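PDB 3ZTV: NAD nucleotidase from Haemophilus influenzae, which degrades NAD to adenosine and nicotinamide riboside, cleaving the pyrophosphate and then removing the 5'-phosphate from the mononucleotides, with zinc at its active site. Local coordinates for residues H17-H22 / V261-A266; A204-N209 / G225-L230; A371-N376 / D460-A465. All coordinates share one frame; numbering follows the deposited sequence.

Contact 1. Residues H17-H22 / V261-A266; sequences HINDHH and VMEGWA. With ZN (zinc ion), chain C.
Asn19 and Asp20 pack against Glu263, Gly264 and Ala266 where two β-strands end beside the zinc site of a calcineurin-like metallophosphoesterase domain. Strands 11-18 and 258-263 belong to different sheets, so they come together at their ends without pairing; the touching parts run 46° apart. In the close part of the contact, Asn19 and His17 each bring a side chain up to 262-264. Asn19 CG is 3.7 Å from Trp265 O and 3.8 Å from Glu263 CG. A chi1 of 60° puts CG between the backbone N and the carbonyl carbon, and the side chain crosses that of Glu263 at about a right angle. Met262 crosses the His17 ring obliquely, its SD 5.0 Å from the ring centroid. Beyond Asn19 the carboxylates of Glu263 and Asp20 approach, OE2 to OD2 at 3.9 Å. This closeness of like charges is probably eased by donors from 225-230: Asp226 N serves Asp20 OD2, His228 N serves Glu263 OE2, and Ser227 OG and Tyr229 N serve Glu263 OE1. Ala266 CB closes this end, 3.6 Å from Asp20 O.

The looser side is bridged by solvent. Water 1 links the backbones, accepting from Asn19 N at 3.3 Å and donating to Gly264 O. Trp265 turns its side chain away from 17-22 and is partly exposed, with a bound glycerol nearby.

Asp20 and His22 are the first and last residues of the Asp-X-His motif that follows the first strand of this domain in metallophosphoesterases. Asp70 and water 2 complete the metal's ligands, while Asp20 OD1 binds the zinc at 2.0 Å and His22 NE2 at 2.1 Å.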
loop_
_atom_site.group_PDB
_atom_site.type_symbol
_atom_site.label_atom_id
_atom_site.label_comp_id
_atom_site.label_asym_id
_atom_site.label_seq_id
_atom_site.Cartn_x
_atom_site.Cartn_y
_atom_site.Cartn_z
ATOM N N HIS A 17 -30.369 -2.746 -0.099
ATOM C CA HIS A 17 -29.198 -3.319 -0.746
ATOM C C HIS A 17 -29.235 -4.841 -0.878
ATOM O O HIS A 17 -29.844 -5.552 -0.068
ATOM C CB HIS A 17 -27.933 -2.876 -0.001
ATOM C CG HIS A 17 -27.800 -3.469 1.363
ATOM N ND1 HIS A 17 -28.470 -2.994 2.471
ATOM C CD2 HIS A 17 -27.044 -4.499 1.795
ATOM C CE1 HIS A 17 -28.142 -3.724 3.524
ATOM N NE2 HIS A 17 -27.274 -4.642 3.138
ATOM N N ILE A 18 -28.600 -5.323 -1.946
ATOM C CA ILE A 18 -28.297 -6.748 -2.116
ATOM C C ILE A 18 -26.823 -6.916 -2.504
ATOM O O ILE A 18 -26.133 -5.927 -2.834
ATOM C CB ILE A 18 -29.188 -7.456 -3.187
ATOM C CG1 ILE A 18 -28.807 -7.084 -4.628
ATOM C CG2 ILE A 18 -30.657 -7.177 -2.947
ATOM C CD1 ILE A 18 -29.433 -8.027 -5.679
ATOM N N ASN A 19 -26.339 -8.157 -2.516
ATOM C CA ASN A 19 -24.960 -8.428 -2.920
ATOM C C ASN A 19 -24.836 -9.884 -3.326
ATOM O O ASN A 19 -25.597 -10.735 -2.859
ATOM C CB ASN A 19 -23.985 -8.151 -1.772
ATOM C CG ASN A 19 -24.273 -9.014 -0.555
ATOM O OD1 ASN A 19 -23.660 -10.076 -0.350
ATOM N ND2 ASN A 19 -25.215 -8.571 0.258
ATOM N N ASP A 20 -23.886 -10.172 -4.213
ATOM C CA ASP A 20 -23.486 -11.553 -4.486
ATOM C C ASP A 20 -24.651 -12.420 -4.968
ATOM O O ASP A 20 -24.830 -13.571 -4.543
ATOM C CB ASP A 20 -22.820 -12.176 -3.256
ATOM C CG ASP A 20 -21.494 -11.517 -2.923
ATOM O OD1 ASP A 20 -20.448 -11.912 -3.500
ATOM O OD2 ASP A 20 -21.484 -10.588 -2.090
ATOM N N HIS A 21 -25.461 -11.873 -5.858
ATOM C CA HIS A 21 -26.540 -12.700 -6.397
ATOM C C HIS A 21 -26.051 -13.828 -7.321
ATOM O O HIS A 21 -26.742 -14.839 -7.460
ATOM C CB HIS A 21 -27.724 -11.878 -6.971
ATOM C CG HIS A 21 -27.599 -11.469 -8.407
ATOM N ND1 HIS A 21 -27.110 -10.235 -8.794
ATOM C CD2 HIS A 21 -27.997 -12.090 -9.546
ATOM C CE1 HIS A 21 -27.171 -10.137 -10.110
ATOM N NE2 HIS A 21 -27.714 -11.243 -10.589
ATOM N N HIS A 22 -24.861 -13.676 -7.893
ATOM C CA HIS A 22 -24.198 -14.779 -8.613
ATOM C C HIS A 22 -25.115 -15.465 -9.638
ATOM O O HIS A 22 -25.173 -16.696 -9.716
ATOM C CB HIS A 22 -23.649 -15.797 -7.616
ATOM C CG HIS A 22 -22.361 -15.380 -6.968
ATOM N ND1 HIS A 22 -21.140 -15.452 -7.605
ATOM C CD2 HIS A 22 -22.100 -14.926 -5.717
ATOM C CE1 HIS A 22 -20.188 -15.029 -6.789
ATOM N NE2 HIS A 22 -20.743 -14.722 -5.627
ATOM N N VAL A 261 -21.620 -1.310 9.396
ATOM C CA VAL A 261 -21.200 -2.267 8.367
ATOM C C VAL A 261 -22.254 -3.361 8.251
ATOM O O VAL A 261 -22.699 -3.913 9.265
ATOM C CB VAL A 261 -19.862 -2.931 8.771
ATOM C CG1 VAL A 261 -19.425 -3.975 7.740
ATOM C CG2 VAL A 261 -18.774 -1.880 9.002
ATOM N N MET A 262 -22.665 -3.702 7.035
ATOM C CA MET A 262 -23.633 -4.785 6.883
ATOM C C MET A 262 -23.579 -5.422 5.499
ATOM O O MET A 262 -23.262 -4.756 4.515
ATOM C CB MET A 262 -25.062 -4.321 7.202
ATOM C CG MET A 262 -25.709 -3.428 6.166
ATOM S SD MET A 262 -25.030 -1.761 6.063
ATOM C CE MET A 262 -26.307 -0.996 5.060
ATOM N N GLU A 263 -23.903 -6.718 5.448
ATOM C CA GLU A 263 -24.008 -7.496 4.213
ATOM C C GLU A 263 -25.422 -8.082 4.143
ATOM O O GLU A 263 -26.164 -8.068 5.149
ATOM C CB GLU A 263 -22.960 -8.613 4.210
ATOM C CG GLU A 263 -22.733 -9.286 2.867
ATOM C CD GLU A 263 -21.474 -10.127 2.826
ATOM O OE1 GLU A 263 -20.991 -10.577 3.879
ATOM O OE2 GLU A 263 -20.947 -10.344 1.720
ATOM N N GLY A 264 -25.787 -8.600 2.967
ATOM C CA GLY A 264 -27.114 -9.144 2.716
ATOM C C GLY A 264 -27.098 -10.593 2.247
ATOM O O GLY A 264 -27.771 -10.964 1.275
ATOM N N TRP A 265 -26.344 -11.429 2.954
ATOM C CA TRP A 265 -26.272 -12.859 2.634
ATOM C C TRP A 265 -25.767 -13.039 1.194
ATOM O O TRP A 265 -24.732 -12.459 0.844
ATOM C CB TRP A 265 -27.626 -13.544 2.897
ATOM C CG TRP A 265 -27.537 -15.011 3.255
ATOM C CD1 TRP A 265 -26.403 -15.751 3.428
ATOM C CD2 TRP A 265 -28.638 -15.897 3.509
ATOM N NE1 TRP A 265 -26.732 -17.048 3.762
ATOM C CE2 TRP A 265 -28.096 -17.161 3.820
ATOM C CE3 TRP A 265 -30.028 -15.740 3.507
ATOM C CZ2 TRP A 265 -28.901 -18.269 4.113
ATOM C CZ3 TRP A 265 -30.821 -16.831 3.796
ATOM C CH2 TRP A 265 -30.256 -18.085 4.086
ATOM N N ALA A 266 -26.454 -13.822 0.361
ATOM C CA ALA A 266 -26.072 -13.998 -1.040
ATOM C C ALA A 266 -27.208 -14.649 -1.819
ATOM O O ALA A 266 -28.258 -14.974 -1.255
ATOM C CB ALA A 266 -24.798 -14.842 -1.146
HETATM ZN ZN ZN C . -19.707 -13.662 -4.122
HETATM O O HOH W 1 -28.669 -10.005 -1.142
HETATM O O HOH W 2 -17.745 -13.574 -3.488
#

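Contact 2. Residues A204-N209 / G225-L230. With ZN (zinc ion), chain B.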
loop_
_atom_site.group_PDB
_atom_site.type_symbol
_atom_site.label_atom_id
_atom_site.label_comp_id
_atom_site.label_asym_id
_atom_site.label_seq_id
_atom_site.Cartn_x
_atom_site.Cartn_y
_atom_site.Cartn_z
ATOM N N ALA A 204 -14.995 -5.647 -0.655
ATOM C CA ALA A 204 -13.761 -6.103 -0.003
ATOM C C ALA A 204 -13.965 -7.285 0.939
ATOM O O ALA A 204 -12.980 -7.895 1.367
ATOM C CB ALA A 204 -13.081 -4.954 0.751
ATOM N N GLY A 205 -15.220 -7.611 1.243
ATOM C CA GLY A 205 -15.541 -8.642 2.217
ATOM C C GLY A 205 -15.704 -8.099 3.636
ATOM O O GLY A 205 -15.145 -7.042 3.987
ATOM N N SER A 206 -16.447 -8.823 4.468
ATOM C CA SER A 206 -16.689 -8.365 5.836
ATOM C C SER A 206 -15.406 -8.105 6.625
ATOM O O SER A 206 -15.307 -7.092 7.316
ATOM C CB SER A 206 -17.597 -9.346 6.584
ATOM O OG SER A 206 -18.941 -9.218 6.160
ATOM N N GLU A 207 -14.417 -8.984 6.514
ATOM C CA GLU A 207 -13.227 -8.846 7.343
ATOM C C GLU A 207 -12.517 -7.533 7.038
ATOM O O GLU A 207 -12.188 -6.766 7.946
ATOM C CB GLU A 207 -12.278 -10.033 7.149
ATOM C CG GLU A 207 -11.016 -9.964 8.009
ATOM C CD GLU A 207 -10.074 -11.133 7.772
ATOM O OE1 GLU A 207 -9.736 -11.410 6.599
ATOM O OE2 GLU A 207 -9.669 -11.771 8.769
ATOM N N LYS A 208 -12.291 -7.261 5.755
ATOM C CA LYS A 208 -11.586 -6.050 5.351
ATOM C C LYS A 208 -12.432 -4.807 5.619
ATOM O O LYS A 208 -11.904 -3.780 6.043
ATOM C CB LYS A 208 -11.163 -6.133 3.878
ATOM C CG LYS A 208 -10.484 -4.873 3.354
ATOM C CD LYS A 208 -9.143 -4.573 4.029
ATOM C CE LYS A 208 -8.136 -5.672 3.793
ATOM N NZ LYS A 208 -6.790 -5.281 4.309
ATOM N N ASN A 209 -13.741 -4.891 5.407
ATOM C CA ASN A 209 -14.623 -3.756 5.684
ATOM C C ASN A 209 -14.699 -3.408 7.183
ATOM O O ASN A 209 -14.806 -2.227 7.546
ATOM C CB ASN A 209 -16.028 -3.976 5.108
ATOM C CG ASN A 209 -16.061 -3.866 3.598
ATOM O OD1 ASN A 209 -15.111 -3.358 2.981
ATOM N ND2 ASN A 209 -17.163 -4.308 3.001
ATOM N N GLY A 225 -20.094 -6.621 0.221
ATOM C CA GLY A 225 -20.179 -7.867 -0.517
ATOM C C GLY A 225 -18.914 -8.687 -0.382
ATOM O O GLY A 225 -17.919 -8.226 0.186
ATOM N N ASP A 226 -18.990 -9.907 -0.911
ATOM C CA ASP A 226 -17.903 -10.898 -1.051
ATOM C C ASP A 226 -17.907 -12.048 -0.066
ATOM O O ASP A 226 -17.560 -13.171 -0.445
ATOM C CB ASP A 226 -16.487 -10.302 -1.140
ATOM C CG ASP A 226 -15.450 -11.340 -1.593
ATOM O OD1 ASP A 226 -15.540 -11.851 -2.726
ATOM O OD2 ASP A 226 -14.525 -11.670 -0.815
ATOM N N SER A 227 -18.251 -11.771 1.189
ATOM C CA SER A 227 -18.220 -12.795 2.231
ATOM C C SER A 227 -19.483 -13.666 2.303
ATOM O O SER A 227 -19.442 -14.755 2.877
ATOM C CB SER A 227 -17.914 -12.162 3.603
ATOM O OG SER A 227 -18.475 -10.852 3.754
ATOM N N HIS A 228 -20.588 -13.207 1.708
ATOM C CA HIS A 228 -21.833 -13.989 1.662
ATOM C C HIS A 228 -22.440 -14.209 3.074
ATOM O O HIS A 228 -23.233 -15.140 3.286
ATOM C CB HIS A 228 -21.600 -15.369 1.016
ATOM C CG HIS A 228 -21.342 -15.377 -0.472
ATOM N ND1 HIS A 228 -20.789 -14.340 -1.197
ATOM C CD2 HIS A 228 -21.538 -16.380 -1.358
ATOM C CE1 HIS A 228 -20.680 -14.710 -2.466
ATOM N NE2 HIS A 228 -21.137 -15.939 -2.588
ATOM N N TYR A 229 -22.091 -13.369 4.043
ATOM C CA TYR A 229 -22.605 -13.530 5.408
ATOM C C TYR A 229 -24.028 -13.026 5.560
ATOM O O TYR A 229 -24.362 -11.909 5.120
ATOM C CB TYR A 229 -21.745 -12.763 6.411
ATOM C CG TYR A 229 -20.343 -13.282 6.632
ATOM C CD1 TYR A 229 -19.958 -14.556 6.230
ATOM C CD2 TYR A 229 -19.397 -12.482 7.265
ATOM C CE1 TYR A 229 -18.660 -15.013 6.457
ATOM C CE2 TYR A 229 -18.111 -12.931 7.502
ATOM C CZ TYR A 229 -17.745 -14.188 7.089
ATOM O OH TYR A 229 -16.456 -14.627 7.315
ATOM N N LEU A 230 -24.858 -13.839 6.218
ATOM C CA LEU A 230 -26.169 -13.376 6.674
ATOM C C LEU A 230 -25.974 -12.524 7.934
ATOM O O LEU A 230 -25.534 -13.028 8.976
ATOM C CB LEU A 230 -27.108 -14.560 6.972
ATOM C CG LEU A 230 -28.494 -14.207 7.526
ATOM C CD1 LEU A 230 -29.305 -13.321 6.587
ATOM C CD2 LEU A 230 -29.284 -15.472 7.873
HETATM ZN ZN ZN B . -17.015 -11.886 -4.291
HETATM O O HOH W 3 -11.988 -10.699 -0.303
HETATM O O HOH W 2 -17.745 -13.574 -3.488
#
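Tyr229 meets Ser206 obliquely, its ring carbon CD2 lying 3.5 Å from Ser206 OG, while one face of the ring is covered by Ser227 CB, 3.8 Å above the plane and over its centre. The ring and the two serines thus pack together at the start of helix 206-215. Ser227 OG accepts the Ser206 backbone N-H at 3.0 Å with an angle of 150°. The two hydroxyls, Ser206 OG and Ser227 OG, also lie 2.9 Å apart; Tyr231 OH bonds to Ser206 OG, and Glu263 OE1 to Ser227 OG.

Nearer the metals the backbones touch directly. Gly205, at the N-cap position, sends its N to Gly225 O at 3.0 Å, a bond weakened by its 121° angle. At the backbone angles of Gly205 a CB would be jammed against the carbonyl O of Ala204, which by itself calls for glycine. Asp226 CB packs 3.8 Å from Gly205 N. Asp226 CG lies anti to the backbone N (chi1 -167°), and OD1 binds the zinc at 2.1 Å. OD2 is satisfied by Lys163 and by water 3, which donates to it at 2.8 Å.

Asp70, Asn102 and water 2 complete this zinc's ligands. A loop at the end of strand 221-224, presenting a metal ligand beside the start of a helix, belongs to the dinuclear metal centre of the calcineurin-like phosphoesterase fold.

Contact 3. Residues A371-N376 / D460-A465; sequences ANRIPN and DGSTGA. With ADN (adenosine), chain D.
Ser462 begins the approach of 460-465 to Arg373, its OG lying 3.7 Å from Arg373 NH1. That hydroxyl does two jobs elsewhere: it donates to adenosine O3' at 2.8 Å, and it accepts the backbone N-H of Gly464 at 3.0 Å. The latter closes an ST turn, which fixes the hydroxyl in position for the ribose.

Thr463 carries most of the contact. Its OG1 is set between the backbone N and the carbonyl carbon (chi1 53°) and receives Arg373 NH1 at 2.9 Å. The bond is nearly straight, 168° at the hydrogen, and OG1 lies only 2° out of the guanidinium plane, so it meets the group at its edge. The arginine chain, extended from CG to NE, crosses the threonine at about a right angle and also brings CD to 3.1 Å from OG1. On its other branch, Thr463 CG2 touches Ile374 CD1 at 3.9 Å, a small apolar patch beside the polar one.

Gly464 follows over one face of the guanidinium: its CA is 3.5 Å from the plane, offset toward the rim. Gly464 N also comes near NH1, but both are donors and do not bond. With no side chain, the glycine can lie between the arginine and the sugar, its O 3.3 Å from adenosine O2'. Arg373 probably binds substrate itself, and Thr463 OG1 and Gly464 CA probably limit how its guanidinium can turn at the edge of the nucleoside pocket. Ala465 completes the short 3-10 turn, its N bonded to Ser462 O.

Around this corner of the C-terminal domain, Ile374 packs on Leu458 of helix 443-460 and Phe569 of strand 567-570, Ala465 rests on Phe456 of the same helix, and Tyr468 OH of strand 467-470 bonds to Arg373 O.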
loop_
_atom_site.group_PDB
_atom_site.type_symbol
_atom_site.label_atom_id
_atom_site.label_comp_id
_atom_site.label_asym_id
_atom_site.label_seq_id
_atom_site.Cartn_x
_atom_site.Cartn_y
_atom_site.Cartn_z
ATOM N N ALA A 371 -18.053 -48.775 -9.173
ATOM C CA ALA A 371 -17.250 -49.939 -9.529
ATOM C C ALA A 371 -15.766 -49.608 -9.673
ATOM O O ALA A 371 -14.903 -50.455 -9.430
ATOM C CB ALA A 371 -17.777 -50.573 -10.812
ATOM N N ASN A 372 -15.470 -48.373 -10.067
ATOM C CA ASN A 372 -14.097 -47.995 -10.396
ATOM C C ASN A 372 -13.419 -47.096 -9.367
ATOM O O ASN A 372 -12.372 -46.519 -9.649
ATOM C CB ASN A 372 -14.038 -47.346 -11.780
ATOM C CG ASN A 372 -14.460 -48.296 -12.884
ATOM O OD1 ASN A 372 -13.721 -49.213 -13.245
ATOM N ND2 ASN A 372 -15.650 -48.075 -13.435
ATOM N N ARG A 373 -13.999 -47.000 -8.176
ATOM C CA ARG A 373 -13.487 -46.081 -7.159
ATOM C C ARG A 373 -12.041 -46.356 -6.770
ATOM O O ARG A 373 -11.257 -45.421 -6.590
ATOM C CB ARG A 373 -14.373 -46.092 -5.916
ATOM C CG ARG A 373 -15.686 -45.359 -6.102
ATOM C CD ARG A 373 -16.600 -45.583 -4.914
ATOM N NE ARG A 373 -17.825 -44.796 -5.009
ATOM C CZ ARG A 373 -18.794 -44.832 -4.101
ATOM N NH1 ARG A 373 -18.670 -45.609 -3.035
ATOM N NH2 ARG A 373 -19.882 -44.088 -4.256
ATOM N N ILE A 374 -11.693 -47.633 -6.637
ATOM C CA ILE A 374 -10.349 -48.033 -6.224
ATOM C C ILE A 374 -9.685 -48.856 -7.325
ATOM O O ILE A 374 -10.267 -49.827 -7.813
ATOM C CB ILE A 374 -10.388 -48.848 -4.926
ATOM C CG1 ILE A 374 -11.080 -48.048 -3.817
ATOM C CG2 ILE A 374 -8.982 -49.246 -4.505
ATOM C CD1 ILE A 374 -11.300 -48.827 -2.543
ATOM N N PRO A 375 -8.465 -48.471 -7.730
ATOM C CA PRO A 375 -7.806 -49.199 -8.819
ATOM C C PRO A 375 -7.452 -50.618 -8.406
ATOM O O PRO A 375 -7.192 -50.864 -7.227
ATOM C CB PRO A 375 -6.519 -48.399 -9.054
ATOM C CG PRO A 375 -6.755 -47.064 -8.403
ATOM C CD PRO A 375 -7.649 -47.345 -7.243
ATOM N N ASN A 376 -7.455 -51.533 -9.375
ATOM C CA ASN A 376 -6.984 -52.903 -9.164
ATOM C C ASN A 376 -7.795 -53.722 -8.160
ATOM O O ASN A 376 -7.291 -54.687 -7.583
ATOM C CB ASN A 376 -5.496 -52.905 -8.794
ATOM C CG ASN A 376 -4.609 -52.535 -9.967
ATOM O OD1 ASN A 376 -4.793 -53.037 -11.078
ATOM N ND2 ASN A 376 -3.653 -51.641 -9.734
ATOM N N ASP A 460 -12.150 -47.684 7.079
ATOM C CA ASP A 460 -13.073 -47.083 8.043
ATOM C C ASP A 460 -14.437 -46.675 7.486
ATOM O O ASP A 460 -15.404 -46.556 8.242
ATOM C CB ASP A 460 -12.417 -45.875 8.715
ATOM C CG ASP A 460 -11.181 -46.246 9.507
ATOM O OD1 ASP A 460 -11.114 -47.386 10.019
ATOM O OD2 ASP A 460 -10.278 -45.393 9.620
ATOM N N GLY A 461 -14.528 -46.454 6.180
ATOM C CA GLY A 461 -15.760 -45.933 5.613
ATOM C C GLY A 461 -16.022 -46.222 4.147
ATOM O O GLY A 461 -15.718 -47.303 3.648
ATOM N N SER A 462 -16.596 -45.239 3.463
ATOM C CA SER A 462 -17.031 -45.374 2.076
ATOM C C SER A 462 -15.870 -45.372 1.087
ATOM O O SER A 462 -14.953 -44.559 1.196
ATOM C CB SER A 462 -18.004 -44.240 1.730
ATOM O OG SER A 462 -18.216 -44.129 0.332
ATOM N N THR A 463 -15.929 -46.270 0.108
ATOM C CA THR A 463 -14.910 -46.326 -0.937
ATOM C C THR A 463 -14.883 -45.035 -1.745
ATOM O O THR A 463 -13.912 -44.758 -2.450
ATOM C CB THR A 463 -15.147 -47.506 -1.895
ATOM O OG1 THR A 463 -16.488 -47.446 -2.396
ATOM C CG2 THR A 463 -14.929 -48.831 -1.180
ATOM N N GLY A 464 -15.947 -44.245 -1.642
ATOM C CA GLY A 464 -16.030 -42.988 -2.367
ATOM C C GLY A 464 -15.003 -41.954 -1.932
ATOM O O GLY A 464 -14.830 -40.932 -2.599
ATOM N N ALA A 465 -14.324 -42.208 -0.816
ATOM C CA ALA A 465 -13.292 -41.291 -0.331
ATOM C C ALA A 465 -11.988 -41.371 -1.129
ATOM O O ALA A 465 -11.134 -40.491 -1.012
ATOM C CB ALA A 465 -13.012 -41.540 1.146
HETATM O "O5'" ADN D . -22.980 -42.221 -1.183
HETATM C "C5'" ADN D . -22.168 -41.472 -0.276
HETATM C "C4'" ADN D . -20.849 -41.137 -0.960
HETATM O "O4'" ADN D . -21.069 -40.213 -2.030
HETATM C "C3'" ADN D . -19.850 -40.473 -0.032
HETATM O "O3'" ADN D . -19.023 -41.442 0.619
HETATM C "C2'" ADN D . -19.044 -39.594 -0.968
HETATM O "O2'" ADN D . -17.945 -40.318 -1.534
HETATM C "C1'" ADN D . -20.014 -39.252 -2.083
HETATM N N9 ADN D . -20.570 -37.900 -1.851
HETATM C C8 ADN D . -21.695 -37.580 -1.180
HETATM N N7 ADN D . -21.887 -36.232 -1.177
HETATM C C5 ADN D . -20.861 -35.672 -1.857
HETATM C C6 ADN D . -20.430 -34.311 -2.247
HETATM N N6 ADN D . -21.134 -33.208 -1.902
HETATM N N1 ADN D . -19.294 -34.195 -2.962
HETATM C C2 ADN D . -18.562 -35.262 -3.328
HETATM N N3 ADN D . -18.891 -36.523 -3.012
HETATM C C4 ADN D . -20.009 -36.782 -2.299
#

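In the fold
Contacts 1 and 2 supply part of one dinuclear centre, which Asp70 and Asn102 complete. Their centres are 9 Å apart, 204-209 and 225-230 are nested within the loop closed by contact 1, and water 2 is a ligand of both zinc ions, as is Asp70. Asp20 OD2 joins the two contacts through Asp226 N at 2.8 Å. Contact 3 follows later in the chain and belongs to the C-terminal domain, where adenosine is bound. Its centre is 40 Å from that of contact 1, and its nearest atoms are about 25 Å from those of contact 2. Nucleoside and zinc are therefore well separated in this structure, consistent with domain movement between binding and hydrolysis, as in related 5'-nucleotidases.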